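Local coordinates for protein GH3 beta-N-acetylglucosaminidase (Paenibacillaceae, PDB 6K5J) that hydrolyses terminal beta-N-acetylglucosamine residues as a glycoside hydrolase family 3 beta-N-acetylglucosaminidase, at residues M103-A107 and G525-A529; P136-N142 and R152-A158. All coordinates share one frame; numbering follows the deposited sequence.

Contact 1: residues M103-A107 and G525-A529; sequences MALGA and GTLPA
Met103 overlaps the pyrrolidine ring of Pro528, its CG lying 3.5 Å from Pro528 CG, and the two side chains cross at about a right angle. With CG anti to the backbone N (chi1 -166°) and a bend at chi3, the thioether chain runs past the proline, and its end, CE, rests 3.9 Å from Ala529 CB. The ring lies against the helix and spreads its carbons over one turn of it: Pro528 CB meets the backbone of Gly106, 3.7 Å from Gly106 C, while Pro528 CD approaches Ala107 CB at 4.0 Å. Because Gly106 has no side chain, the ring can settle close to the main chain.

Past the proline the contact turns polar. Thr526 N donates to Ala107 O at 3.0 Å in a nearly straight bond (167° at the hydrogen), coming in 19° off the carbonyl plane. The same oxygen takes a CA-H...O contact from Gly525 and a bond from a water that reaches Thr526 OG1 weakly. In return Ala107 CA directs a CA-H...O contact to Thr526 O, 3.2 Å away. A second water donates to both Gly106 O and Thr526 O and so bridges the two backbones.

Tyr503 touches Met103, Ala107 and Pro528 from a loop, and Ala107 also meets Ser372 of helix 359-372. The 525-529 loop, which ends six residues before the last residue of the chain, lies against helix 102-108 of the TIM-barrel-type family 3 N-terminal domain. Apolar carbons fit the proline to the helix, whereas near the helix's C-terminal end Ala107 O takes Thr526 N and a water, and Gly106 O a water, giving a seam that is apolar at Met103 and hydrated at Thr526.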
ATOM      1  N   MET A 103      -0.829   7.948  -5.159  1.00 15.50           N
ATOM      2  CA  MET A 103      -0.873   9.400  -5.285  1.00 17.77           C
ATOM      3  C   MET A 103      -0.126   9.878  -6.528  1.00 18.09           C
ATOM      4  O   MET A 103      -0.503  10.896  -7.115  1.00 16.56           O
ATOM      5  CB  MET A 103      -0.340  10.096  -4.028  1.00 17.04           C
ATOM      6  CG  MET A 103      -0.700  11.601  -4.032  1.00 17.80           C
ATOM      7  SD  MET A 103      -0.459  12.444  -2.451  1.00 20.33           S
ATOM      8  CE  MET A 103      -1.829  11.736  -1.516  1.00 18.26           C
ATOM      9  N   ALA A 104       0.897   9.143  -6.973  1.00 17.49           N
ATOM     10  CA  ALA A 104       1.500   9.450  -8.269  1.00 18.12           C
ATOM     11  C   ALA A 104       0.470   9.313  -9.388  1.00 16.31           C
ATOM     12  O   ALA A 104       0.387  10.167 -10.284  1.00 15.52           O
ATOM     13  CB  ALA A 104       2.703   8.535  -8.518  1.00 15.35           C
ATOM     14  N   LEU A 105      -0.353   8.264  -9.333  1.00 15.78           N
ATOM     15  CA  LEU A 105      -1.403   8.098 -10.334  1.00 17.36           C
ATOM     16  C   LEU A 105      -2.453   9.201 -10.220  1.00 18.92           C
ATOM     17  O   LEU A 105      -2.967   9.683 -11.235  1.00 18.58           O
ATOM     18  CB  LEU A 105      -2.057   6.717 -10.187  1.00 17.07           C
ATOM     19  CG  LEU A 105      -1.217   5.516 -10.658  1.00 16.85           C
ATOM     20  CD1 LEU A 105      -1.751   4.196 -10.073  1.00 20.12           C
ATOM     21  CD2 LEU A 105      -1.186   5.458 -12.187  1.00 19.30           C
ATOM     22  N   GLY A 106      -2.793   9.598  -8.990  1.00 18.72           N
ATOM     23  CA  GLY A 106      -3.760  10.673  -8.801  1.00 14.93           C
ATOM     24  C   GLY A 106      -3.306  11.990  -9.402  1.00 17.23           C
ATOM     25  O   GLY A 106      -4.108  12.723  -9.992  1.00 16.95           O
ATOM     26  N   ALA A 107      -2.013  12.308  -9.271  1.00 16.80           N
ATOM     27  CA  ALA A 107      -1.494  13.550  -9.849  1.00 18.46           C
ATOM     28  C   ALA A 107      -1.505  13.525 -11.372  1.00 19.03           C
ATOM     29  O   ALA A 107      -1.619  14.582 -12.004  1.00 20.46           O
ATOM     30  CB  ALA A 107      -0.074  13.823  -9.359  1.00 17.36           C
ATOM     31  N   GLY A 525       1.632  17.294 -13.996  1.00 20.15           N
ATOM     32  CA  GLY A 525       0.890  16.777 -12.865  1.00 19.60           C
ATOM     33  C   GLY A 525       0.119  17.866 -12.154  1.00 20.78           C
ATOM     34  O   GLY A 525       0.446  19.049 -12.227  1.00 20.14           O
ATOM     35  N   THR A 526      -0.926  17.451 -11.449  1.00 19.78           N
ATOM     36  CA  THR A 526      -1.730  18.348 -10.629  1.00 22.42           C
ATOM     37  C   THR A 526      -1.779  17.789  -9.217  1.00 22.32           C
ATOM     38  O   THR A 526      -2.111  16.617  -9.035  1.00 21.41           O
ATOM     39  CB  THR A 526      -3.147  18.474 -11.203  1.00 27.69           C
ATOM     40  OG1 THR A 526      -3.096  19.209 -12.434  1.00 30.33           O
ATOM     41  CG2 THR A 526      -4.068  19.193 -10.226  1.00 27.33           C
ATOM     42  N   LEU A 527      -1.457  18.613  -8.223  1.00 20.23           N
ATOM     43  CA  LEU A 527      -1.486  18.161  -6.837  1.00 17.80           C
ATOM     44  C   LEU A 527      -2.849  17.546  -6.505  1.00 19.84           C
ATOM     45  O   LEU A 527      -3.873  18.242  -6.596  1.00 18.29           O
ATOM     46  CB  LEU A 527      -1.203  19.335  -5.908  1.00 19.49           C
ATOM     47  CG  LEU A 527      -1.227  19.044  -4.411  1.00 21.48           C
ATOM     48  CD1 LEU A 527      -0.021  18.214  -4.006  1.00 22.66           C
ATOM     49  CD2 LEU A 527      -1.286  20.361  -3.623  1.00 23.19           C
ATOM     50  N   PRO A 528      -2.916  16.259  -6.156  1.00 21.10           N
ATOM     51  CA  PRO A 528      -4.214  15.588  -6.016  1.00 18.48           C
ATOM     52  C   PRO A 528      -4.800  15.586  -4.610  1.00 20.35           C
ATOM     53  O   PRO A 528      -5.912  15.077  -4.435  1.00 17.84           O
ATOM     54  CB  PRO A 528      -3.884  14.158  -6.459  1.00 18.79           C
ATOM     55  CG  PRO A 528      -2.483  13.956  -5.920  1.00 19.81           C
ATOM     56  CD  PRO A 528      -1.794  15.301  -6.079  1.00 19.07           C
ATOM     57  N   ALA A 529      -4.103  16.125  -3.616  1.00 18.85           N
ATOM     58  CA  ALA A 529      -4.574  16.162  -2.237  1.00 20.09           C
ATOM     59  C   ALA A 529      -4.185  17.495  -1.625  1.00 21.09           C
ATOM     60  O   ALA A 529      -3.165  18.084  -2.010  1.00 24.36           O
ATOM     61  CB  ALA A 529      -3.992  15.005  -1.401  1.00 16.31           C
TER
HETATM   62  O   HOH W   1      -4.889  15.372  -9.711  1.00 28.03           O
HETATM   63  O   HOH W   2      -3.435  15.998 -13.574  1.00 35.25           O

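Contact 2: residues P136-N142 and R152-A158; sequences PSLDINN and RSYGGTA. With NAG (2-acetamido-2-deoxy-beta-D-glucopyranose), chain B.
Ser153 OG sits at the close-packed middle of this contact, donating to Asp139 O at 2.7 Å and accepting from Asn141 N at 3.2 Å. It also accepts from Gly155 N, two residues on, in an ST turn; chi1 of 161° carries the hydroxyl away from its own backbone N to this meeting point. Asn141 N divides its hydrogen between Ser153 OG and Gly155 O, the latter 3.1 Å away and met from above its carbonyl plane. Were Ser153 an alanine, Asp139 O would probably lose this donor, and the N-H groups of Asn141 and Gly155 a shared acceptor.

Next to this bond network Ile140 presses CG2 to within 3.3 Å of Gly156 C, where the glycine offers bare backbone, and its CD1 reaches Ala158 CB at 4.0 Å. Tyr154 is packed as well: its OH lies 3.4 Å from Pro136 CB, which sits oblique to the ring, and Leu138 CD2 lies at the ring edge. A water adds a bridge, donating to Ser137 O and Asp139 O and accepting from Tyr154 N. On the loose, solvent side exposed Thr157 barely takes part; it is the N-cap of helix 158-174.

The far end faces the bound N-acetylglucosamine. Arg152 NH1 donates to NAG O7 at 2.8 Å, consistent with recognition of the N-acetyl group, while the bonds from NH2 to O3 and O7 are weak. Glu85, by a salt bridge, and Val148 O position the arginine.

Both segments belong to the loop that joins strand 132-133 to helix 158-174. Tyr154 and Pro136 pack against that helix (Leu164, Ala168 and Val169), Leu138 packs on helix 213-222 and Val181 of strand 178-184, and Asp139 OD2 bonds His183 at the end of the same strand.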
ATOM      1  N   PRO A 136      -6.897  -1.969  -4.179  1.00 15.72           N
ATOM      2  CA  PRO A 136      -6.304  -0.663  -3.887  1.00 17.12           C
ATOM      3  C   PRO A 136      -6.823  -0.042  -2.591  1.00 21.01           C
ATOM      4  O   PRO A 136      -7.952  -0.314  -2.179  1.00 16.81           O
ATOM      5  CB  PRO A 136      -6.741   0.189  -5.083  1.00 17.57           C
ATOM      6  CG  PRO A 136      -8.125  -0.339  -5.390  1.00 19.31           C
ATOM      7  CD  PRO A 136      -8.064  -1.845  -5.076  1.00 15.71           C
ATOM      8  N   SER A 137      -6.004   0.799  -1.967  1.00 16.22           N
ATOM      9  CA  SER A 137      -6.548   1.738  -0.997  1.00 19.03           C
ATOM     10  C   SER A 137      -7.538   2.676  -1.680  1.00 20.72           C
ATOM     11  O   SER A 137      -7.212   3.304  -2.693  1.00 18.30           O
ATOM     12  CB  SER A 137      -5.432   2.561  -0.359  1.00 18.09           C
ATOM     13  OG  SER A 137      -5.969   3.671   0.354  1.00 17.65           O
ATOM     14  N   LEU A 138      -8.749   2.765  -1.122  1.00 16.96           N
ATOM     15  CA  LEU A 138      -9.716   3.792  -1.475  1.00 17.06           C
ATOM     16  C   LEU A 138      -9.794   4.872  -0.406  1.00 17.18           C
ATOM     17  O   LEU A 138     -10.778   5.620  -0.349  1.00 19.55           O
ATOM     18  CB  LEU A 138     -11.100   3.174  -1.710  1.00 18.02           C
ATOM     19  CG  LEU A 138     -11.187   2.184  -2.877  1.00 17.51           C
ATOM     20  CD1 LEU A 138     -12.651   1.785  -3.111  1.00 17.87           C
ATOM     21  CD2 LEU A 138     -10.578   2.788  -4.149  1.00 16.47           C
ATOM     22  N   ASP A 139      -8.783   4.954   0.454  1.00 17.42           N
ATOM     23  CA  ASP A 139      -8.748   6.025   1.437  1.00 17.24           C
ATOM     24  C   ASP A 139      -8.538   7.364   0.738  1.00 20.74           C
ATOM     25  O   ASP A 139      -7.840   7.458  -0.275  1.00 18.81           O
ATOM     26  CB  ASP A 139      -7.650   5.766   2.466  1.00 17.85           C
ATOM     27  CG  ASP A 139      -7.754   4.379   3.097  1.00 20.23           C
ATOM     28  OD1 ASP A 139      -8.805   4.067   3.704  1.00 19.05           O
ATOM     29  OD2 ASP A 139      -6.785   3.599   2.989  1.00 18.76           O
ATOM     30  N   ILE A 140      -9.176   8.401   1.275  1.00 17.91           N
ATOM     31  CA  ILE A 140      -9.135   9.746   0.709  1.00 18.02           C
ATOM     32  C   ILE A 140      -8.308  10.596   1.663  1.00 18.81           C
ATOM     33  O   ILE A 140      -8.757  10.914   2.774  1.00 18.50           O
ATOM     34  CB  ILE A 140     -10.544  10.333   0.513  1.00 17.73           C
ATOM     35  CG1 ILE A 140     -11.377   9.462  -0.431  1.00 18.06           C
ATOM     36  CG2 ILE A 140     -10.466  11.756  -0.048  1.00 18.06           C
ATOM     37  CD1 ILE A 140     -12.901   9.642  -0.258  1.00 21.02           C
ATOM     38  N   ASN A 141      -7.091  10.955   1.248  1.00 16.65           N
ATOM     39  CA  ASN A 141      -6.143  11.632   2.138  1.00 16.97           C
ATOM     40  C   ASN A 141      -6.426  13.134   2.133  1.00 20.77           C
ATOM     41  O   ASN A 141      -5.723  13.939   1.518  1.00 22.47           O
ATOM     42  CB  ASN A 141      -4.707  11.336   1.725  1.00 20.63           C
ATOM     43  CG  ASN A 141      -3.727  11.516   2.867  1.00 20.65           C
ATOM     44  OD1 ASN A 141      -3.470  10.584   3.633  1.00 20.15           O
ATOM     45  ND2 ASN A 141      -3.167  12.716   2.984  1.00 19.54           N
ATOM     46  N   ASN A 142      -7.507  13.501   2.820  1.00 20.03           N
ATOM     47  CA  ASN A 142      -7.915  14.893   2.982  1.00 22.39           C
ATOM     48  C   ASN A 142      -7.239  15.559   4.175  1.00 22.60           C
ATOM     49  O   ASN A 142      -7.485  16.743   4.429  1.00 21.49           O
ATOM     50  CB  ASN A 142      -9.431  14.976   3.160  1.00 21.08           C
ATOM     51  CG  ASN A 142      -9.878  14.295   4.421  1.00 24.12           C
ATOM     52  OD1 ASN A 142      -9.690  13.094   4.576  1.00 24.22           O
ATOM     53  ND2 ASN A 142     -10.420  15.063   5.359  1.00 29.61           N
ATOM     54  N   ARG A 152      -0.205   6.638  -0.268  1.00 17.57           N
ATOM     55  CA  ARG A 152      -0.971   5.425  -0.547  1.00 16.66           C
ATOM     56  C   ARG A 152      -2.389   5.719  -1.025  1.00 17.86           C
ATOM     57  O   ARG A 152      -3.060   4.804  -1.510  1.00 18.19           O
ATOM     58  CB  ARG A 152      -1.025   4.538   0.701  1.00 17.41           C
ATOM     59  CG  ARG A 152       0.325   3.998   1.125  1.00 18.27           C
ATOM     60  CD  ARG A 152       0.245   3.420   2.530  1.00 17.99           C
ATOM     61  NE  ARG A 152      -0.496   2.169   2.537  1.00 16.91           N
ATOM     62  CZ  ARG A 152      -1.003   1.598   3.625  1.00 20.06           C
ATOM     63  NH1 ARG A 152      -0.884   2.183   4.805  1.00 15.84           N
ATOM     64  NH2 ARG A 152      -1.626   0.430   3.530  1.00 17.30           N
ATOM     65  N   SER A 153      -2.854   6.959  -0.908  1.00 17.98           N
ATOM     66  CA  SER A 153      -4.146   7.394  -1.415  1.00 15.40           C
ATOM     67  C   SER A 153      -3.965   8.071  -2.768  1.00 17.05           C
ATOM     68  O   SER A 153      -2.962   8.750  -2.996  1.00 17.39           O
ATOM     69  CB  SER A 153      -4.801   8.379  -0.438  1.00 18.01           C
ATOM     70  OG  SER A 153      -5.820   9.132  -1.078  1.00 18.96           O
ATOM     71  N   TYR A 154      -4.947   7.899  -3.670  1.00 17.13           N
ATOM     72  CA  TYR A 154      -4.884   8.634  -4.938  1.00 17.85           C
ATOM     73  C   TYR A 154      -4.955  10.145  -4.717  1.00 18.58           C
ATOM     74  O   TYR A 154      -4.380  10.913  -5.495  1.00 18.46           O
ATOM     75  CB  TYR A 154      -6.017   8.225  -5.884  1.00 16.46           C
ATOM     76  CG  TYR A 154      -6.066   6.766  -6.253  1.00 17.43           C
ATOM     77  CD1 TYR A 154      -5.121   6.205  -7.110  1.00 15.21           C
ATOM     78  CD2 TYR A 154      -7.071   5.950  -5.748  1.00 16.30           C
ATOM     79  CE1 TYR A 154      -5.179   4.861  -7.455  1.00 17.35           C
ATOM     80  CE2 TYR A 154      -7.134   4.615  -6.081  1.00 16.52           C
ATOM     81  CZ  TYR A 154      -6.197   4.074  -6.929  1.00 18.33           C
ATOM     82  OH  TYR A 154      -6.269   2.742  -7.237  1.00 21.60           O
ATOM     83  N   GLY A 155      -5.669  10.596  -3.693  1.00 16.67           N
ATOM     84  CA  GLY A 155      -5.786  12.025  -3.487  1.00 17.77           C
ATOM     85  C   GLY A 155      -6.883  12.349  -2.492  1.00 18.43           C
ATOM     86  O   GLY A 155      -7.425  11.466  -1.823  1.00 18.48           O
ATOM     87  N   GLY A 156      -7.204  13.637  -2.427  1.00 18.29           N
ATOM     88  CA  GLY A 156      -8.062  14.194  -1.402  1.00 18.63           C
ATOM     89  C   GLY A 156      -9.516  14.415  -1.765  1.00 22.28           C
ATOM     90  O   GLY A 156     -10.247  15.013  -0.966  1.00 20.19           O
ATOM     91  N   THR A 157      -9.980  13.940  -2.918  1.00 20.96           N
ATOM     92  CA  THR A 157     -11.392  14.062  -3.254  1.00 23.58           C
ATOM     93  C   THR A 157     -11.991  12.690  -3.509  1.00 22.40           C
ATOM     94  O   THR A 157     -11.325  11.788  -4.024  1.00 20.17           O
ATOM     95  CB  THR A 157     -11.631  14.941  -4.485  1.00 20.17           C
ATOM     96  OG1 THR A 157     -10.959  14.379  -5.613  1.00 21.21           O
ATOM     97  CG2 THR A 157     -11.154  16.362  -4.237  1.00 24.97           C
ATOM     98  N   ALA A 158     -13.268  12.551  -3.145  1.00 22.16           N
ATOM     99  CA  ALA A 158     -13.979  11.309  -3.413  1.00 20.99           C
ATOM    100  C   ALA A 158     -14.032  11.017  -4.907  1.00 22.93           C
ATOM    101  O   ALA A 158     -13.913   9.860  -5.324  1.00 22.25           O
ATOM    102  CB  ALA A 158     -15.394  11.380  -2.836  1.00 21.65           C
TER
HETATM  103  C1  NAG B 601      -1.965  -3.440   7.994  1.00 22.67           C
HETATM  104  C2  NAG B 601      -2.247  -2.367   6.912  1.00 21.34           C
HETATM  105  C3  NAG B 601      -2.964  -2.975   5.694  1.00 20.23           C
HETATM  106  C4  NAG B 601      -2.275  -4.248   5.220  1.00 19.76           C
HETATM  107  C5  NAG B 601      -2.157  -5.214   6.387  1.00 22.04           C
HETATM  108  C6  NAG B 601      -1.483  -6.521   6.035  1.00 21.53           C
HETATM  109  C7  NAG B 601      -2.768   0.008   7.345  1.00 21.16           C
HETATM  110  C8  NAG B 601      -3.738   0.960   7.990  1.00 18.32           C
HETATM  111  N2  NAG B 601      -3.049  -1.292   7.481  1.00 18.72           N
HETATM  112  O1  NAG B 601      -1.073  -2.901   8.911  1.00 27.90           O
HETATM  113  O3  NAG B 601      -2.999  -2.030   4.628  1.00 18.61           O
HETATM  114  O4  NAG B 601      -3.024  -4.853   4.172  1.00 18.22           O
HETATM  115  O5  NAG B 601      -1.357  -4.593   7.398  1.00 20.51           O
HETATM  116  O6  NAG B 601      -0.096  -6.339   5.781  1.00 21.88           O
HETATM  117  O7  NAG B 601      -1.791   0.402   6.711  1.00 20.36           O
HETATM  118  O   HOH W   3      -6.996   6.134  -2.537  1.00 16.05           O

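How the contacts relate
Contact 2 is buried within the barrel-type domain and joins two parts of one connecting loop, whereas contact 1 is partly buried and brings together residues more than 400 positions apart in sequence. Their chemistry follows: contact 2 relies on a serine-centred network and one bridging water, and extends to the sugar; contact 1 combines apolar carbons with a single direct backbone bond and two waters. Their centres lie about 10 Å apart and they meet directly. Pro528 O is 2.8 Å from Gly156 N, a probable hydrogen bond, and Met103 CB packs on Ser153 O. The 525-529 segment therefore touches both helix 102-108 and the 152-158 loop.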